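PDB 3FZ0: nucleoside hydrolase, putative from Trypanosoma brucei, which belongs to the nucleoside hydrolase family and holds a calcium ion in an alpha/beta fold built round a central mixed sheet. Local coordinates for residues A143-P148 with G190-Q195; G219-L224 with E244-L249; V287-R292 with T341-E346. The protein carries 2 engineered substitutions. One frame throughout, in Å; residues are numbered along the deposited sequence.

Contact 1: A143-P148 with G190-Q195; sequences ALRLNP and GVVVLQ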
loop_
_atom_site.group_PDB
_atom_site.type_symbol
_atom_site.label_atom_id
_atom_site.label_comp_id
_atom_site.label_asym_id
_atom_site.label_seq_id
_atom_site.Cartn_x
_atom_site.Cartn_y
_atom_site.Cartn_z
ATOM N N ALA B 143 -21.874 -8.219 -10.777
ATOM C CA ALA B 143 -22.824 -7.932 -11.841
ATOM C C ALA B 143 -22.301 -6.852 -12.783
ATOM O O ALA B 143 -22.319 -7.026 -14.016
ATOM C CB ALA B 143 -24.151 -7.551 -11.277
ATOM N N LEU B 144 -21.805 -5.757 -12.207
ATOM C CA LEU B 144 -21.183 -4.692 -13.011
ATOM C C LEU B 144 -20.091 -5.114 -13.973
ATOM O O LEU B 144 -20.134 -4.689 -15.130
ATOM C CB LEU B 144 -20.687 -3.542 -12.142
ATOM C CG LEU B 144 -21.711 -2.497 -11.739
ATOM C CD1 LEU B 144 -21.141 -1.803 -10.530
ATOM C CD2 LEU B 144 -21.987 -1.478 -12.855
ATOM N N ARG B 145 -19.120 -5.928 -13.528
ATOM C CA ARG B 145 -18.031 -6.365 -14.442
ATOM C C ARG B 145 -18.528 -7.339 -15.529
ATOM O O ARG B 145 -17.937 -7.401 -16.597
ATOM C CB ARG B 145 -16.814 -6.933 -13.707
ATOM C CG ARG B 145 -16.360 -6.123 -12.496
ATOM C CD ARG B 145 -15.632 -4.795 -12.832
ATOM N NE ARG B 145 -14.790 -4.963 -13.995
ATOM C CZ ARG B 145 -15.040 -4.416 -15.184
ATOM N NH1 ARG B 145 -16.112 -3.624 -15.321
ATOM N NH2 ARG B 145 -14.220 -4.659 -16.226
ATOM N N LEU B 146 -19.596 -8.082 -15.273
ATOM C CA LEU B 146 -20.125 -9.005 -16.270
ATOM C C LEU B 146 -20.895 -8.346 -17.421
ATOM O O LEU B 146 -20.838 -8.816 -18.575
ATOM C CB LEU B 146 -21.038 -10.049 -15.626
ATOM C CG LEU B 146 -20.370 -11.261 -15.000
ATOM C CD1 LEU B 146 -21.448 -11.982 -14.230
ATOM C CD2 LEU B 146 -19.733 -12.163 -16.080
ATOM N N ASN B 147 -21.665 -7.306 -17.101
ATOM C CA ASN B 147 -22.486 -6.646 -18.118
ATOM C C ASN B 147 -22.747 -5.228 -17.664
ATOM O O ASN B 147 -23.831 -4.919 -17.171
ATOM C CB ASN B 147 -23.801 -7.417 -18.374
ATOM C CG ASN B 147 -24.460 -7.060 -19.712
ATOM O OD1 ASN B 147 -24.396 -5.916 -20.161
ATOM N ND2 ASN B 147 -25.136 -8.035 -20.329
ATOM N N PRO B 148 -21.742 -4.358 -17.823
ATOM C CA PRO B 148 -21.841 -2.977 -17.329
ATOM C C PRO B 148 -22.972 -2.143 -17.966
ATOM O O PRO B 148 -23.578 -1.320 -17.278
ATOM C CB PRO B 148 -20.449 -2.379 -17.645
ATOM C CG PRO B 148 -19.896 -3.260 -18.770
ATOM C CD PRO B 148 -20.447 -4.634 -18.475
ATOM N N GLY B 190 -16.278 -1.559 -3.908
ATOM C CA GLY B 190 -16.611 -0.144 -3.838
ATOM C C GLY B 190 -15.960 0.671 -4.935
ATOM O O GLY B 190 -16.572 1.598 -5.482
ATOM N N VAL B 191 -14.716 0.344 -5.258
ATOM C CA VAL B 191 -14.032 0.975 -6.382
ATOM C C VAL B 191 -14.781 0.706 -7.692
ATOM O O VAL B 191 -14.955 1.620 -8.494
ATOM C CB VAL B 191 -12.575 0.524 -6.484
ATOM C CG1 VAL B 191 -11.990 0.927 -7.830
ATOM C CG2 VAL B 191 -11.782 1.114 -5.360
ATOM N N VAL B 192 -15.208 -0.538 -7.905
ATOM C CA VAL B 192 -15.908 -0.920 -9.112
ATOM C C VAL B 192 -17.199 -0.097 -9.231
ATOM O O VAL B 192 -17.509 0.457 -10.303
ATOM C CB VAL B 192 -16.193 -2.453 -9.145
ATOM C CG1 VAL B 192 -17.188 -2.815 -10.261
ATOM C CG2 VAL B 192 -14.884 -3.234 -9.303
ATOM N N VAL B 193 -17.937 0.016 -8.128
ATOM C CA VAL B 193 -19.200 0.748 -8.125
ATOM C C VAL B 193 -19.011 2.237 -8.427
ATOM O O VAL B 193 -19.671 2.767 -9.316
ATOM C CB VAL B 193 -20.003 0.505 -6.826
ATOM C CG1 VAL B 193 -21.102 1.523 -6.693
ATOM C CG2 VAL B 193 -20.615 -0.939 -6.847
ATOM N N LEU B 194 -18.080 2.884 -7.721
ATOM C CA LEU B 194 -17.809 4.320 -7.875
ATOM C C LEU B 194 -17.067 4.704 -9.171
ATOM O O LEU B 194 -17.247 5.800 -9.658
ATOM C CB LEU B 194 -17.095 4.874 -6.648
ATOM C CG LEU B 194 -17.811 4.862 -5.279
ATOM C CD1 LEU B 194 -16.822 5.037 -4.111
ATOM C CD2 LEU B 194 -18.892 5.916 -5.154
ATOM N N GLN B 195 -16.225 3.826 -9.718
ATOM C CA GLN B 195 -15.519 4.090 -10.984
ATOM C C GLN B 195 -16.336 3.764 -12.240
ATOM O O GLN B 195 -15.910 4.080 -13.344
ATOM C CB GLN B 195 -14.222 3.301 -11.053
ATOM C CG GLN B 195 -13.140 3.731 -10.063
ATOM C CD GLN B 195 -12.676 5.166 -10.269
ATOM O OE1 GLN B 195 -12.852 6.016 -9.398
ATOM N NE2 GLN B 195 -12.096 5.437 -11.409
#
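Leu144 and Arg145, on the last turn of helix 138-146, meet Val192 and Val193 of helix 187-195 through carbon atoms alone. The backbones come nearest at Leu144 and Val192, whose CA atoms lie 7.6 Å apart, and both side chains start out toward the opposite helix. CB of Leu144 rests 4.0 Å from Val192 CG1, while its branch atom CD1 reaches on to Val193 CG2 at 3.8 Å. Leu144 and Val193 cross at about a right angle, and CD1 is the leucine methyl that makes the touch. Arg145 takes part by its aliphatic stem: CD rests against both methyls of Val192, 3.6 Å from CG1 and 3.9 Å from CG2. The bend at chi2 (-74°) brings CD to the valine although CB sets out to the side, and the chi3 bend (-38°) then turns NE and the guanidinium. Both helices follow strands of the central parallel region of the nucleoside hydrolase alpha/beta fold, and the contact lies at a subunit boundary. Beyond the bends, NH2 of Arg145 makes weak hydrogen bonds to the backbone oxygens of Gly72 and Pro73 of the second subunit, and Val192 packs on Leu74 of that subunit. Val192 directs CG1 anti to its own nitrogen (chi1 168°), which lets this one methyl touch both Leu144 CB and Arg145 CD. Phe151 and His196 from neighbouring loops also touch Leu144.

Contact 2: G219-L224 with E244-L249; sequences GFYDKL and EFIEKL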
loop_
_atom_site.group_PDB
_atom_site.type_symbol
_atom_site.label_atom_id
_atom_site.label_comp_id
_atom_site.label_asym_id
_atom_site.label_seq_id
_atom_site.Cartn_x
_atom_site.Cartn_y
_atom_site.Cartn_z
ATOM N N GLY B 219 -36.533 6.135 23.556
ATOM C CA GLY B 219 -37.905 6.578 23.919
ATOM C C GLY B 219 -38.872 6.442 22.737
ATOM O O GLY B 219 -39.983 5.919 22.886
ATOM N N PHE B 220 -38.440 6.873 21.555
ATOM C CA PHE B 220 -39.234 6.711 20.351
ATOM C C PHE B 220 -39.454 5.211 20.099
ATOM O O PHE B 220 -40.606 4.775 19.902
ATOM C CB PHE B 220 -38.552 7.375 19.149
ATOM C CG PHE B 220 -39.268 7.160 17.848
ATOM C CD1 PHE B 220 -40.271 8.049 17.442
ATOM C CD2 PHE B 220 -38.942 6.081 17.018
ATOM C CE1 PHE B 220 -40.937 7.859 16.227
ATOM C CE2 PHE B 220 -39.610 5.875 15.798
ATOM C CZ PHE B 220 -40.592 6.760 15.393
ATOM N N TYR B 221 -38.355 4.442 20.121
ATOM C CA TYR B 221 -38.412 2.990 19.972
ATOM C C TYR B 221 -39.469 2.360 20.883
ATOM O O TYR B 221 -40.261 1.532 20.443
ATOM C CB TYR B 221 -37.048 2.348 20.253
ATOM C CG TYR B 221 -37.084 0.847 20.147
ATOM C CD1 TYR B 221 -37.105 0.212 18.893
ATOM C CD2 TYR B 221 -37.087 0.047 21.297
ATOM C CE1 TYR B 221 -37.126 -1.180 18.796
ATOM C CE2 TYR B 221 -37.106 -1.329 21.209
ATOM C CZ TYR B 221 -37.121 -1.943 19.955
ATOM O OH TYR B 221 -37.137 -3.334 19.849
ATOM N N ASP B 222 -39.477 2.764 22.147
ATOM C CA ASP B 222 -40.412 2.195 23.108
ATOM C C ASP B 222 -41.847 2.381 22.613
ATOM O O ASP B 222 -42.661 1.474 22.761
ATOM C CB ASP B 222 -40.207 2.783 24.511
ATOM C CG ASP B 222 -39.002 2.181 25.233
ATOM O OD1 ASP B 222 -38.383 1.245 24.692
ATOM O OD2 ASP B 222 -38.668 2.633 26.355
ATOM N N LYS B 223 -42.142 3.537 22.019
ATOM C CA LYS B 223 -43.472 3.833 21.500
ATOM C C LYS B 223 -43.738 3.075 20.206
ATOM O O LYS B 223 -44.838 2.593 19.981
ATOM C CB LYS B 223 -43.657 5.323 21.272
ATOM C CG LYS B 223 -44.013 6.100 22.515
ATOM C CD LYS B 223 -43.701 7.586 22.337
ATOM C CE LYS B 223 -44.190 8.413 23.535
ATOM N NZ LYS B 223 -43.801 9.864 23.417
ATOM N N LEU B 224 -42.711 2.943 19.377
ATOM C CA LEU B 224 -42.784 2.165 18.149
ATOM C C LEU B 224 -43.353 0.757 18.417
ATOM O O LEU B 224 -44.251 0.297 17.702
ATOM C CB LEU B 224 -41.387 2.107 17.484
ATOM C CG LEU B 224 -41.270 1.665 16.018
ATOM C CD1 LEU B 224 -41.945 2.699 15.125
ATOM C CD2 LEU B 224 -39.843 1.340 15.564
ATOM N N GLU B 244 -44.327 -6.667 17.436
ATOM C CA GLU B 244 -43.808 -7.868 18.115
ATOM C C GLU B 244 -42.491 -8.337 17.479
ATOM O O GLU B 244 -41.497 -8.568 18.175
ATOM C CB GLU B 244 -44.832 -8.997 18.111
ATOM C CG GLU B 244 -44.250 -10.315 18.566
ATOM C CD GLU B 244 -45.276 -11.407 18.629
ATOM O OE1 GLU B 244 -44.844 -12.575 18.659
ATOM O OE2 GLU B 244 -46.503 -11.116 18.656
ATOM N N PHE B 245 -42.502 -8.422 16.154
ATOM C CA PHE B 245 -41.340 -8.815 15.386
ATOM C C PHE B 245 -40.168 -7.845 15.591
ATOM O O PHE B 245 -39.049 -8.291 15.806
ATOM C CB PHE B 245 -41.713 -8.967 13.894
ATOM C CG PHE B 245 -40.550 -9.320 12.993
ATOM C CD1 PHE B 245 -40.274 -10.639 12.682
ATOM C CD2 PHE B 245 -39.760 -8.326 12.424
ATOM C CE1 PHE B 245 -39.210 -10.967 11.825
ATOM C CE2 PHE B 245 -38.691 -8.645 11.567
ATOM C CZ PHE B 245 -38.419 -9.950 11.267
ATOM N N ILE B 246 -40.424 -6.535 15.514
ATOM C CA ILE B 246 -39.383 -5.543 15.742
ATOM C C ILE B 246 -38.834 -5.663 17.160
ATOM O O ILE B 246 -37.629 -5.684 17.337
ATOM C CB ILE B 246 -39.827 -4.073 15.372
ATOM C CG1 ILE B 246 -40.145 -3.985 13.860
ATOM C CG2 ILE B 246 -38.748 -3.006 15.828
ATOM C CD1 ILE B 246 -40.730 -2.664 13.418
ATOM N N GLU B 247 -39.693 -5.819 18.159
ATOM C CA GLU B 247 -39.192 -6.019 19.533
ATOM C C GLU B 247 -38.246 -7.221 19.646
ATOM O O GLU B 247 -37.216 -7.130 20.325
ATOM C CB GLU B 247 -40.307 -6.095 20.595
ATOM C CG GLU B 247 -39.797 -5.951 22.004
ATOM C CD GLU B 247 -40.864 -6.146 23.089
ATOM O OE1 GLU B 247 -40.571 -5.811 24.244
ATOM O OE2 GLU B 247 -41.991 -6.634 22.814
ATOM N N LYS B 248 -38.586 -8.323 18.985
ATOM C CA LYS B 248 -37.768 -9.529 19.048
ATOM C C LYS B 248 -36.462 -9.379 18.263
ATOM O O LYS B 248 -35.410 -9.862 18.683
ATOM C CB LYS B 248 -38.557 -10.736 18.537
ATOM C CG LYS B 248 -39.569 -11.333 19.523
ATOM C CD LYS B 248 -40.337 -12.419 18.795
ATOM C CE LYS B 248 -41.482 -12.949 19.578
ATOM N NZ LYS B 248 -42.148 -13.986 18.761
ATOM N N LEU B 249 -36.548 -8.710 17.115
ATOM C CA LEU B 249 -35.395 -8.470 16.248
ATOM C C LEU B 249 -34.296 -7.641 16.901
ATOM O O LEU B 249 -33.122 -7.900 16.679
ATOM C CB LEU B 249 -35.865 -7.760 15.000
ATOM C CG LEU B 249 -34.861 -7.474 13.920
ATOM C CD1 LEU B 249 -34.393 -8.760 13.209
ATOM C CD2 LEU B 249 -35.523 -6.508 12.970
#
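Tyr221 and Ile246 bridge two helical segments, 219-224 and 244-249, whose axes approach to 10.7 Å and whose N-to-C directions differ by 137°, nearer antiparallel than parallel. The closest CA pair, Leu224 and Ile246, is 8.8 Å apart, a wide spacing that the long tyrosine side chain spans. With CG anti to the backbone N (chi1 178°), Tyr221 extends its ring across the gap even though CB does not start directly toward the other helix. Ring atom CE1 lies 3.8 Å from Ile246 CG2, and the two side chains slide past each other in opposite directions; the methyl meets the ring obliquely. At the far end, the phenol OH gives a weak hydrogen bond of 3.5 Å to the backbone O of Ile246 and also comes within 3.4 Å of Glu247 CA. Leu224 adds a looser apolar touch, its CD2 being 4.5 Å from the same Ile246 CG2. The carboxylate of Glu247 is directed to Arg227 in a salt bridge and to Gln239 in a hydrogen bond, and so ties its helix to the chain that links the two segments. Trp218 meets the Tyr221 ring edge-to-face. Bridged mainly by Tyr221, the two helices belong to the helical layer of this nucleoside hydrolase alpha/beta fold, 241-249 lying on helix 17-27 through Ile246 and 218-224 on helix 345-356 through Phe220 and Leu224.

Contact 3: V287-R292 with T341-E346; sequences VLVAIR and TKVDNE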
loop_
_atom_site.group_PDB
_atom_site.type_symbol
_atom_site.label_atom_id
_atom_site.label_comp_id
_atom_site.label_asym_id
_atom_site.label_seq_id
_atom_site.Cartn_x
_atom_site.Cartn_y
_atom_site.Cartn_z
ATOM N N VAL B 287 -32.472 3.348 2.572
ATOM C CA VAL B 287 -33.770 3.101 1.911
ATOM C C VAL B 287 -34.632 4.378 1.854
ATOM O O VAL B 287 -35.223 4.670 0.812
ATOM C CB VAL B 287 -34.575 1.891 2.526
ATOM C CG1 VAL B 287 -35.957 1.798 1.935
ATOM C CG2 VAL B 287 -33.811 0.572 2.270
ATOM N N LEU B 288 -34.670 5.153 2.934
ATOM C CA LEU B 288 -35.405 6.412 2.910
ATOM C C LEU B 288 -34.880 7.385 1.840
ATOM O O LEU B 288 -35.667 8.037 1.120
ATOM C CB LEU B 288 -35.373 7.071 4.283
ATOM C CG LEU B 288 -36.149 8.380 4.386
ATOM C CD1 LEU B 288 -37.604 8.067 4.476
ATOM C CD2 LEU B 288 -35.676 9.109 5.616
ATOM N N VAL B 289 -33.557 7.481 1.726
ATOM C CA VAL B 289 -32.957 8.369 0.740
ATOM C C VAL B 289 -33.379 7.955 -0.667
ATOM O O VAL B 289 -33.674 8.806 -1.489
ATOM C CB VAL B 289 -31.428 8.461 0.904
ATOM C CG1 VAL B 289 -30.760 9.088 -0.322
ATOM C CG2 VAL B 289 -31.096 9.275 2.147
ATOM N N ALA B 290 -33.406 6.648 -0.926
ATOM C CA ALA B 290 -33.747 6.116 -2.245
ATOM C C ALA B 290 -35.156 6.432 -2.645
ATOM O O ALA B 290 -35.420 6.764 -3.783
ATOM C CB ALA B 290 -33.569 4.617 -2.275
ATOM N N ILE B 291 -36.083 6.294 -1.723
ATOM C CA ILE B 291 -37.481 6.421 -2.109
ATOM C C ILE B 291 -38.116 7.785 -1.811
ATOM O O ILE B 291 -39.093 8.143 -2.455
ATOM C CB ILE B 291 -38.330 5.213 -1.665
ATOM C CG1 ILE B 291 -38.391 5.066 -0.164
ATOM C CG2 ILE B 291 -37.707 3.947 -2.204
ATOM C CD1 ILE B 291 -38.752 3.603 0.267
ATOM N N ARG B 292 -37.545 8.538 -0.866
ATOM C CA ARG B 292 -38.003 9.887 -0.606
ATOM C C ARG B 292 -36.850 10.852 -0.728
ATOM O O ARG B 292 -36.282 11.253 0.283
ATOM C CB ARG B 292 -38.649 10.004 0.778
ATOM C CG ARG B 292 -39.760 9.006 1.050
ATOM C CD ARG B 292 -40.709 9.528 2.093
ATOM N NE ARG B 292 -41.779 10.302 1.488
ATOM C CZ ARG B 292 -42.377 11.350 2.053
ATOM N NH1 ARG B 292 -42.013 11.774 3.253
ATOM N NH2 ARG B 292 -43.363 11.983 1.410
ATOM N N THR B 341 -25.074 14.496 3.480
ATOM C CA THR B 341 -24.536 15.019 4.740
ATOM C C THR B 341 -25.580 15.366 5.789
ATOM O O THR B 341 -25.244 15.475 6.962
ATOM C CB THR B 341 -23.570 16.202 4.548
ATOM O OG1 THR B 341 -24.250 17.265 3.886
ATOM C CG2 THR B 341 -22.314 15.772 3.702
ATOM N N LYS B 342 -26.827 15.553 5.358
ATOM C CA LYS B 342 -27.970 15.664 6.256
ATOM C C LYS B 342 -29.273 15.064 5.715
ATOM O O LYS B 342 -29.704 15.388 4.605
ATOM C CB LYS B 342 -28.230 17.102 6.713
ATOM C CG LYS B 342 -29.206 17.096 7.883
ATOM C CD LYS B 342 -29.181 18.347 8.674
ATOM C CE LYS B 342 -30.193 18.285 9.876
ATOM N NZ LYS B 342 -29.740 17.383 10.996
ATOM N N VAL B 343 -29.879 14.212 6.537
ATOM C CA VAL B 343 -31.183 13.618 6.288
ATOM C C VAL B 343 -32.222 14.149 7.265
ATOM O O VAL B 343 -31.930 14.364 8.451
ATOM C CB VAL B 343 -31.118 12.083 6.339
ATOM C CG1 VAL B 343 -32.506 11.452 6.401
ATOM C CG2 VAL B 343 -30.376 11.562 5.088
ATOM N N ASP B 344 -33.439 14.358 6.751
ATOM C CA ASP B 344 -34.574 14.893 7.518
ATOM C C ASP B 344 -34.986 13.854 8.554
ATOM O O ASP B 344 -35.578 12.838 8.199
ATOM C CB ASP B 344 -35.719 15.177 6.559
ATOM C CG ASP B 344 -36.868 15.911 7.204
ATOM O OD1 ASP B 344 -37.204 15.667 8.389
ATOM O OD2 ASP B 344 -37.475 16.745 6.498
ATOM N N ASN B 345 -34.632 14.092 9.819
ATOM C CA ASN B 345 -34.954 13.145 10.915
ATOM C C ASN B 345 -36.465 12.914 11.088
ATOM O O ASN B 345 -36.918 11.800 11.249
ATOM C CB ASN B 345 -34.346 13.561 12.267
ATOM C CG ASN B 345 -34.407 12.435 13.282
ATOM O OD1 ASN B 345 -33.924 11.320 13.008
ATOM N ND2 ASN B 345 -35.044 12.686 14.432
ATOM N N GLU B 346 -37.213 14.003 11.033
ATOM C CA GLU B 346 -38.659 13.986 11.102
ATOM C C GLU B 346 -39.285 13.032 10.044
ATOM O O GLU B 346 -40.124 12.207 10.393
ATOM C CB GLU B 346 -39.163 15.422 10.976
ATOM C CG GLU B 346 -40.601 15.649 11.419
ATOM C CD GLU B 346 -40.813 17.067 12.014
ATOM O OE1 GLU B 346 -39.794 17.761 12.334
ATOM O OE2 GLU B 346 -42.008 17.475 12.190
#
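Val343, the last residue of strand 337-343, packs against Leu288 and Val289 of helix 282-291, a helix-on-sheet contact in the alpha/beta fold of the nucleoside hydrolase family. Val343 and Val289 are the closest backbone pair, with CA atoms 7.8 Å apart. Strand 337-343 is the last parallel member of the central mixed sheet, flanked by antiparallel strand 296-306, and the first turn of the helix includes Asp283, one of the residues at the calcium site.

The apolar part is carried by methyl groups. Val343 sends its side chain toward the helix and divides its branches between two neighbours there: CG1 lies 4.0 Å from Leu288 CD2, and CG2 lies 3.8 Å from Val289 CG2. The two branches of Val343 thus meet consecutive helical residues, crossing both obliquely. In Val343 CG1 stands anti to the backbone N (chi1 167°), which turns CG1 to Leu288 and CG2 to Val289. Leu288, with CG anti to its own nitrogen (chi1 -178°), carries CD2 outward to meet the first of them. Phe348 and Ala351 of helix 345-356 close over Leu288 too, so that one leucine touches the strand end and the helix that follows it.

No polar bond joins the two segments; those described here are backbone bonds and a helix cap. Helix 282-291 closes with Arg292 N bonded to Leu288 O at 2.8 Å. In strand 337-343, Thr341 and Lys342 both face Asp298 of strand 296-306, a classic beta bulge. The strand then gives way to helix 345-356 at Asp344, which occupies the N-cap position: its OD1 accepts a hydrogen bond from the backbone N of Met347.

In the fold
From the N terminus, contact 1 comes first, closing a loop of 41 residues between segments 143-148 and 190-195, a span that includes strand 162-165. Contact 2 then closes a short loop of 19 residues between 219-224 and 244-249, and contact 3 one of 48 residues between 287-292 and 341-346 that takes in strands 296-306 and 317-319. The three loops follow in series; none encloses or crosses another. Contacts 1 and 2 lie on opposite sides of the chain's centre, their centres 37 Å apart. Contact 3 is nearer contact 2, about 7 Å between nearest atoms, and helix 345-356, which begins in contact 3, packs on Phe220 and Leu224.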